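Local coordinates for protein kallistatin (PDB 6F4V) that inhibits the serine protease tissue kallikrein as a secreted serpin, forming a stable equimolar complex as it is cleaved at its reactive site, at residues S69-H72 and R73-H77; N137-V140 and K141-R145; G60-L63 and T64-S67. All blocks are in the same frame, centred on the assembly; numbering follows the deposited sequence.

Contact 1 of 3, residues S69-H72 and R73-H77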
loop_
_atom_site.group_PDB
_atom_site.type_symbol
_atom_site.label_atom_id
_atom_site.label_comp_id
_atom_site.label_asym_id
_atom_site.label_seq_id
_atom_site.Cartn_x
_atom_site.Cartn_y
_atom_site.Cartn_z
ATOM N N SER A 69 -18.642 9.431 -10.203
ATOM C CA SER A 69 -17.765 10.131 -11.126
ATOM C C SER A 69 -16.619 10.863 -10.416
ATOM O O SER A 69 -15.484 10.791 -10.877
ATOM C CB SER A 69 -18.572 11.064 -12.054
ATOM O OG SER A 69 -17.715 11.779 -12.914
ATOM N N ASP A 70 -16.889 11.524 -9.290
ATOM C CA ASP A 70 -15.824 12.156 -8.505
ATOM C C ASP A 70 -14.769 11.104 -8.065
ATOM O O ASP A 70 -13.579 11.395 -8.047
ATOM C CB ASP A 70 -16.366 12.792 -7.196
ATOM C CG ASP A 70 -17.212 14.058 -7.414
ATOM O OD1 ASP A 70 -16.924 14.843 -8.348
ATOM O OD2 ASP A 70 -18.147 14.248 -6.592
ATOM N N VAL A 71 -15.215 9.920 -7.687
ATOM C CA VAL A 71 -14.289 8.862 -7.210
ATOM C C VAL A 71 -13.413 8.414 -8.364
ATOM O O VAL A 71 -12.193 8.433 -8.261
ATOM C CB VAL A 71 -15.064 7.690 -6.584
ATOM C CG1 VAL A 71 -14.139 6.530 -6.222
ATOM C CG2 VAL A 71 -15.796 8.181 -5.333
ATOM N N HIS A 72 -14.040 8.028 -9.481
ATOM C CA HIS A 72 -13.299 7.455 -10.598
ATOM C C HIS A 72 -12.387 8.465 -11.283
ATOM O O HIS A 72 -11.229 8.175 -11.574
ATOM C CB HIS A 72 -14.240 6.777 -11.575
ATOM C CG HIS A 72 -14.878 5.553 -11.008
ATOM N ND1 HIS A 72 -14.134 4.472 -10.594
ATOM C CD2 HIS A 72 -16.179 5.232 -10.784
ATOM C CE1 HIS A 72 -14.952 3.541 -10.130
ATOM N NE2 HIS A 72 -16.196 3.977 -10.223
ATOM N N ARG A 73 -12.891 9.665 -11.514
ATOM C CA ARG A 73 -12.046 10.729 -12.052
ATOM C C ARG A 73 -10.907 11.124 -11.101
ATOM O O ARG A 73 -9.795 11.434 -11.543
ATOM C CB ARG A 73 -12.923 11.938 -12.423
ATOM C CG ARG A 73 -13.927 11.641 -13.524
ATOM C CD ARG A 73 -13.298 11.048 -14.776
ATOM N NE ARG A 73 -14.298 10.713 -15.792
ATOM C CZ ARG A 73 -14.013 10.197 -16.995
ATOM N NH1 ARG A 73 -12.744 9.980 -17.368
ATOM N NH2 ARG A 73 -15.004 9.899 -17.831
ATOM N N GLY A 74 -11.182 11.079 -9.793
ATOM C CA GLY A 74 -10.149 11.257 -8.774
ATOM C C GLY A 74 -9.031 10.232 -8.929
ATOM O O GLY A 74 -7.852 10.590 -8.972
ATOM N N PHE A 75 -9.388 8.963 -9.062
ATOM C CA PHE A 75 -8.361 7.918 -9.282
ATOM C C PHE A 75 -7.621 8.125 -10.598
ATOM O O PHE A 75 -6.423 7.965 -10.652
ATOM C CB PHE A 75 -8.951 6.498 -9.223
ATOM C CG PHE A 75 -9.098 5.970 -7.822
ATOM C CD1 PHE A 75 -7.963 5.538 -7.111
ATOM C CD2 PHE A 75 -10.311 5.912 -7.203
ATOM C CE1 PHE A 75 -8.063 5.055 -5.821
ATOM C CE2 PHE A 75 -10.425 5.415 -5.901
ATOM C CZ PHE A 75 -9.286 4.993 -5.213
ATOM N N GLN A 76 -8.346 8.462 -11.656
ATOM C CA GLN A 76 -7.720 8.710 -12.952
ATOM C C GLN A 76 -6.639 9.772 -12.815
ATOM O O GLN A 76 -5.532 9.602 -13.312
ATOM C CB GLN A 76 -8.756 9.181 -13.983
ATOM C CG GLN A 76 -8.170 9.338 -15.389
ATOM C CD GLN A 76 -9.160 9.927 -16.373
ATOM O OE1 GLN A 76 -10.233 10.384 -15.992
ATOM N NE2 GLN A 76 -8.817 9.893 -17.642
ATOM N N HIS A 77 -6.970 10.864 -12.143
ATOM C CA HIS A 77 -6.013 11.963 -11.941
ATOM C C HIS A 77 -4.863 11.556 -11.012
ATOM O O HIS A 77 -3.740 11.946 -11.237
ATOM C CB HIS A 77 -6.712 13.204 -11.366
ATOM C CG HIS A 77 -5.813 14.393 -11.205
ATOM N ND1 HIS A 77 -5.225 14.728 -9.997
ATOM C CD2 HIS A 77 -5.389 15.331 -12.096
ATOM C CE1 HIS A 77 -4.471 15.808 -10.153
ATOM N NE2 HIS A 77 -4.561 16.198 -11.414
HETATM O O HOH W 1 -16.949 10.822 -15.102
#

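Contact 2 of 3, residues N137-V140 and K141-R145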
loop_
_atom_site.group_PDB
_atom_site.type_symbol
_atom_site.label_atom_id
_atom_site.label_comp_id
_atom_site.label_asym_id
_atom_site.label_seq_id
_atom_site.Cartn_x
_atom_site.Cartn_y
_atom_site.Cartn_z
ATOM N N ASN A 137 1.304 -13.942 -12.911
ATOM C CA ASN A 137 2.389 -13.710 -11.982
ATOM C C ASN A 137 3.654 -13.158 -12.614
ATOM O O ASN A 137 4.314 -12.293 -12.005
ATOM C CB ASN A 137 2.676 -14.939 -11.127
ATOM C CG ASN A 137 1.582 -15.184 -10.095
ATOM O OD1 ASN A 137 0.746 -14.308 -9.836
ATOM N ND2 ASN A 137 1.570 -16.369 -9.513
ATOM N N ASP A 138 3.977 -13.613 -13.826
ATOM C CA ASP A 138 5.107 -13.057 -14.572
ATOM C C ASP A 138 4.878 -11.594 -14.910
ATOM O O ASP A 138 5.807 -10.820 -14.856
ATOM C CB ASP A 138 5.357 -13.810 -15.895
ATOM C CG ASP A 138 5.961 -15.203 -15.706
ATOM O OD1 ASP A 138 6.484 -15.553 -14.622
ATOM O OD2 ASP A 138 5.900 -15.965 -16.694
ATOM N N HIS A 139 3.664 -11.229 -15.315
ATOM C CA HIS A 139 3.324 -9.826 -15.613
ATOM C C HIS A 139 3.541 -8.935 -14.386
ATOM O O HIS A 139 4.237 -7.915 -14.458
ATOM C CB HIS A 139 1.883 -9.706 -16.114
ATOM C CG HIS A 139 1.439 -8.294 -16.368
ATOM N ND1 HIS A 139 1.964 -7.522 -17.380
ATOM C CD2 HIS A 139 0.502 -7.525 -15.760
ATOM C CE1 HIS A 139 1.397 -6.329 -17.369
ATOM N NE2 HIS A 139 0.497 -6.307 -16.403
ATOM N N VAL A 140 3.004 -9.357 -13.248
ATOM C CA VAL A 140 3.180 -8.597 -12.012
ATOM C C VAL A 140 4.666 -8.504 -11.604
ATOM O O VAL A 140 5.159 -7.427 -11.205
ATOM C CB VAL A 140 2.290 -9.175 -10.879
ATOM C CG1 VAL A 140 2.618 -8.513 -9.541
ATOM C CG2 VAL A 140 0.809 -9.009 -11.234
ATOM N N LYS A 141 5.367 -9.631 -11.688
ATOM C CA LYS A 141 6.797 -9.679 -11.361
ATOM C C LYS A 141 7.597 -8.711 -12.234
ATOM O O LYS A 141 8.437 -7.962 -11.726
ATOM C CB LYS A 141 7.326 -11.107 -11.534
ATOM C CG LYS A 141 8.744 -11.353 -11.065
ATOM C CD LYS A 141 9.203 -12.738 -11.513
ATOM C CE LYS A 141 10.388 -13.235 -10.702
ATOM N NZ LYS A 141 11.485 -12.224 -10.583
ATOM N N LYS A 142 7.310 -8.717 -13.538
ATOM C CA LYS A 142 8.011 -7.837 -14.463
ATOM C C LYS A 142 7.732 -6.363 -14.117
ATOM O O LYS A 142 8.644 -5.548 -14.016
ATOM C CB LYS A 142 7.572 -8.145 -15.885
ATOM C CG LYS A 142 8.142 -7.238 -16.950
ATOM C CD LYS A 142 7.846 -7.816 -18.325
ATOM C CE LYS A 142 8.116 -6.797 -19.416
ATOM N NZ LYS A 142 9.492 -6.245 -19.311
ATOM N N GLU A 143 6.461 -6.049 -13.902
ATOM C CA GLU A 143 6.062 -4.686 -13.576
ATOM C C GLU A 143 6.577 -4.157 -12.250
ATOM O O GLU A 143 6.707 -2.938 -12.077
ATOM C CB GLU A 143 4.542 -4.554 -13.641
ATOM C CG GLU A 143 3.993 -4.689 -15.045
ATOM C CD GLU A 143 4.425 -3.578 -16.004
ATOM O OE1 GLU A 143 5.013 -2.554 -15.599
ATOM O OE2 GLU A 143 4.144 -3.743 -17.194
ATOM N N THR A 144 6.887 -5.059 -11.325
ATOM C CA THR A 144 7.446 -4.692 -10.032
ATOM C C THR A 144 8.962 -4.873 -9.939
ATOM O O THR A 144 9.515 -4.893 -8.846
ATOM C CB THR A 144 6.708 -5.425 -8.885
ATOM O OG1 THR A 144 6.745 -6.844 -9.075
ATOM C CG2 THR A 144 5.266 -4.970 -8.856
ATOM N N ARG A 145 9.634 -4.920 -11.098
ATOM C CA ARG A 145 11.103 -5.125 -11.167
ATOM C C ARG A 145 11.577 -6.278 -10.310
ATOM O O ARG A 145 12.556 -6.161 -9.561
ATOM C CB ARG A 145 11.843 -3.847 -10.816
ATOM C CG ARG A 145 11.427 -2.676 -11.685
ATOM C CD ARG A 145 12.535 -1.628 -11.796
ATOM N NE ARG A 145 12.057 -0.465 -12.559
ATOM C CZ ARG A 145 12.088 -0.342 -13.889
ATOM N NH1 ARG A 145 12.588 -1.307 -14.678
ATOM N NH2 ARG A 145 11.611 0.768 -14.447
#

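Contact 3 of 3, residues G60-L63 and T64-S67. With EDO (1,2-ethanediol), chain D.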
loop_
_atom_site.group_PDB
_atom_site.type_symbol
_atom_site.label_atom_id
_atom_site.label_comp_id
_atom_site.label_asym_id
_atom_site.label_seq_id
_atom_site.Cartn_x
_atom_site.Cartn_y
_atom_site.Cartn_z
ATOM N N GLY A 60 -14.197 3.819 2.062
ATOM C CA GLY A 60 -14.249 5.059 2.817
ATOM C C GLY A 60 -14.929 6.216 2.117
ATOM O O GLY A 60 -14.958 7.318 2.663
ATOM N N PHE A 61 -15.524 6.000 0.949
ATOM C CA PHE A 61 -16.099 7.114 0.214
ATOM C C PHE A 61 -17.468 7.461 0.772
ATOM O O PHE A 61 -18.232 6.563 1.105
ATOM C CB PHE A 61 -16.151 6.820 -1.290
ATOM C CG PHE A 61 -14.805 6.746 -1.883
ATOM C CD1 PHE A 61 -14.073 7.905 -2.057
ATOM C CD2 PHE A 61 -14.216 5.529 -2.191
ATOM C CE1 PHE A 61 -12.802 7.850 -2.555
ATOM C CE2 PHE A 61 -12.915 5.466 -2.659
ATOM C CZ PHE A 61 -12.205 6.639 -2.845
ATOM N N ASN A 62 -17.721 8.756 0.935
ATOM C CA ASN A 62 -19.013 9.244 1.411
ATOM C C ASN A 62 -19.777 9.630 0.168
ATOM O O ASN A 62 -19.500 10.660 -0.466
ATOM C CB ASN A 62 -18.840 10.426 2.372
ATOM C CG ASN A 62 -20.166 10.938 2.907
ATOM O OD1 ASN A 62 -21.221 10.731 2.294
ATOM N ND2 ASN A 62 -20.112 11.639 4.044
ATOM N N LEU A 63 -20.736 8.790 -0.189
ATOM C CA LEU A 63 -21.483 8.964 -1.418
ATOM C C LEU A 63 -22.616 9.997 -1.299
ATOM O O LEU A 63 -23.327 10.194 -2.250
ATOM C CB LEU A 63 -22.007 7.618 -1.918
ATOM C CG LEU A 63 -20.914 6.560 -2.141
ATOM C CD1 LEU A 63 -21.524 5.242 -2.571
ATOM C CD2 LEU A 63 -19.887 7.054 -3.154
ATOM N N THR A 64 -22.760 10.641 -0.142
ATOM C CA THR A 64 -23.569 11.866 -0.015
ATOM C C THR A 64 -22.780 13.093 -0.438
ATOM O O THR A 64 -23.357 14.072 -0.876
ATOM C CB THR A 64 -24.085 12.024 1.439
ATOM O OG1 THR A 64 -24.980 10.937 1.727
ATOM C CG2 THR A 64 -24.847 13.311 1.616
ATOM N N GLU A 65 -21.456 13.041 -0.283
ATOM C CA GLU A 65 -20.561 14.144 -0.623
ATOM C C GLU A 65 -19.924 13.982 -1.998
ATOM O O GLU A 65 -19.719 14.975 -2.686
ATOM C CB GLU A 65 -19.477 14.288 0.430
ATOM C CG GLU A 65 -20.066 14.692 1.771
ATOM C CD GLU A 65 -19.045 14.841 2.874
ATOM O OE1 GLU A 65 -17.853 14.480 2.676
ATOM O OE2 GLU A 65 -19.455 15.320 3.961
ATOM N N LEU A 66 -19.649 12.743 -2.403
ATOM C CA LEU A 66 -18.968 12.464 -3.655
ATOM C C LEU A 66 -19.856 11.659 -4.557
ATOM O O LEU A 66 -20.485 10.716 -4.128
ATOM C CB LEU A 66 -17.674 11.647 -3.407
ATOM C CG LEU A 66 -16.615 12.314 -2.537
ATOM C CD1 LEU A 66 -15.347 11.474 -2.528
ATOM C CD2 LEU A 66 -16.329 13.716 -3.034
ATOM N N SER A 67 -19.854 12.003 -5.830
ATOM C CA SER A 67 -20.440 11.154 -6.845
ATOM C C SER A 67 -19.464 10.051 -7.231
ATOM O O SER A 67 -18.238 10.127 -6.984
ATOM C CB SER A 67 -20.776 11.976 -8.087
ATOM O OG SER A 67 -19.593 12.392 -8.747
HETATM C C1 EDO D . -13.540 9.334 5.402
HETATM O O1 EDO D . -13.866 8.000 4.963
HETATM C C2 EDO D . -13.713 10.348 4.273
HETATM O O2 EDO D . -15.075 10.371 3.801
#

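Contact 1 of 3, residues S69-H72 and R73-H77
Ser69 and Arg73, one helical turn apart, meet through a water as well as through the backbone. Because Ser69 places OG anti to its own N (chi1 178°), the hydroxyl turns along the helix toward the next turn, where water 1 lies 2.5 Å from Ser69 OG. The same water accepts from Arg73 NE at 2.7 Å, at the edge of the guanidinium group and in its plane. With CG anti to its carbonyl carbon (chi1 -63°), Arg73 CG lies 3.2 Å from Ser69 O, and a bend at chi2 turns the rest, which runs out straight. At the far end of that flat group, Arg73 NH1 gives a nearly straight bond to Gln76 OE1 (2.9 Å), again in the guanidinium plane. Two edges are thus held, which probably restrains its rotation.

On the inner side Val71 and Phe75 run side by side. Val71 CG1 comes to the ring edge, in plane, 3.9 Å from Phe75 CE2, and the ring also packs on Ala38 and Ala41 of helix 33-44. Phe75 N to Val71 O (3.0 Å) is one of four successive i to i+4 backbone bonds. His72 is buried, and its ND1 is hydrogen-bonded to Tyr117 OH.

The chemistry is amphipathic: a polar row Ser69-Arg73-Gln76 on the exposed side, bridged at one end by a water, and an aliphatic-aromatic pair turned into the protein.

Contact 2 of 3, residues N137-V140 and K141-R145
The imidazole of His139 has the aliphatic part of Glu143 on one face: Glu143 CG sits 3.8 Å above the ring plane, offset toward the rim, in a CH-pi contact. Phe122 adds a T-shaped ring contact with the same histidine. The carboxylate is not laid flat on the ring; the two planes are 68° apart, and Glu143 OE2 stops 3.8 Å from His139 CE1. The first torsion of Glu143 (chi1 -68°) sets CG over the imidazole; the bend at chi2 then turns the carboxylate, whose OE1 makes a salt bridge to Arg92.

Beneath this pair the backbone bonds run regularly, with Glu143 N to His139 O at 3.0 Å, until the helix stops. There Val140 O is gripped twice by one residue: Thr144 N lies 2.9 Å from Val140 O and Thr144 OG1 2.7 Å from it, the two donors coming from opposite faces of the carbonyl plane. The hydroxyl is turned between its own N and carbonyl carbon (chi1 56°), which points it back at Val140 O, one turn earlier; it is also bonded to Ile148 N. A valine here would probably leave Val140 O with a single donor and Ile148 N without its mate.

Val140 and Thr144 face strand 328-340, touching Ala334 and Ala332. Arg145, with positive phi, is the C-prime residue of a Schellman motif, its N bonding to Lys142 O at 3.1 Å and Gly146 N reaching back to Lys141 O. This ends the helix that, as in other serpins, lies across the large central sheet.

Contact 3 of 3, residues G60-L63 and T64-S67
Asn62 makes most of the polar contacts with the residues that follow it. Its side chain folds forward into an Asx turn, in which Thr64 N donates to Asn62 OD1 at 2.9 Å; with CG anti to the backbone N (chi1 -179°), the amide is carried beside its own carbonyl and over the turn. A weak second bond joins Glu65 N to the same oxygen. The main-chain Asn62 O is held by two donors, Leu66 N at 2.8 Å, nearly along the C=O axis, and Glu65 N, which comes from above the carbonyl plane. A CA-H...O contact, Leu63 CA to Leu66 O, adds to the turn. Asn62 is a known N-glycosylation site, and no glycan is present here. Ethanediol, probably from the crystallisation liquor, gives Gly60 O a bond of 2.6 Å from its O1 and a weak one from its O2.

The second kind of contact is stacking of flat polar groups. The Asn62 amide and Glu65 carboxylate are almost parallel, their planes 13° apart, with Asn62 ND2 3.6 Å from Glu65 CD, so the amide nitrogen lies over the carboxylate and not at its edge.

Between the two segments, the apolar contact is that of Phe61 with Leu66, where Leu66 CD1 meets the ring edge 3.8 Å from Phe61 CD1.

Gly60, with positive phi, ends helix 49-58 in a Schellman motif, while Ser67 N-caps helix 68-83, its OG bonded to Asp70 N. Between them Phe61 packs against Ala8 and Asn9 of helix 6-23, and Leu63 leans back on Ser53 and Glu57 of helix 49-58.

From the N terminus, contact 3 comes first, closing the tight connection between helix 49-58 and helix 68-83. Contact 1 follows almost at once, within the first turns of helix 68-83, and the two touch: Phe61 of the turn packs on Val71 and Phe75, tying the loop to the inner face of that helix. Contact 2 lies much later, at the C-terminal end of helix 129-143, with its centre about 26 Å from that of contact 1 and 33 Å from that of contact 3, on the opposite side of the chain's centre from the latter. All three are in series, none nesting or crossing; contact 2 ties its helix to strands 328-340 and 89-100 of the large sheet.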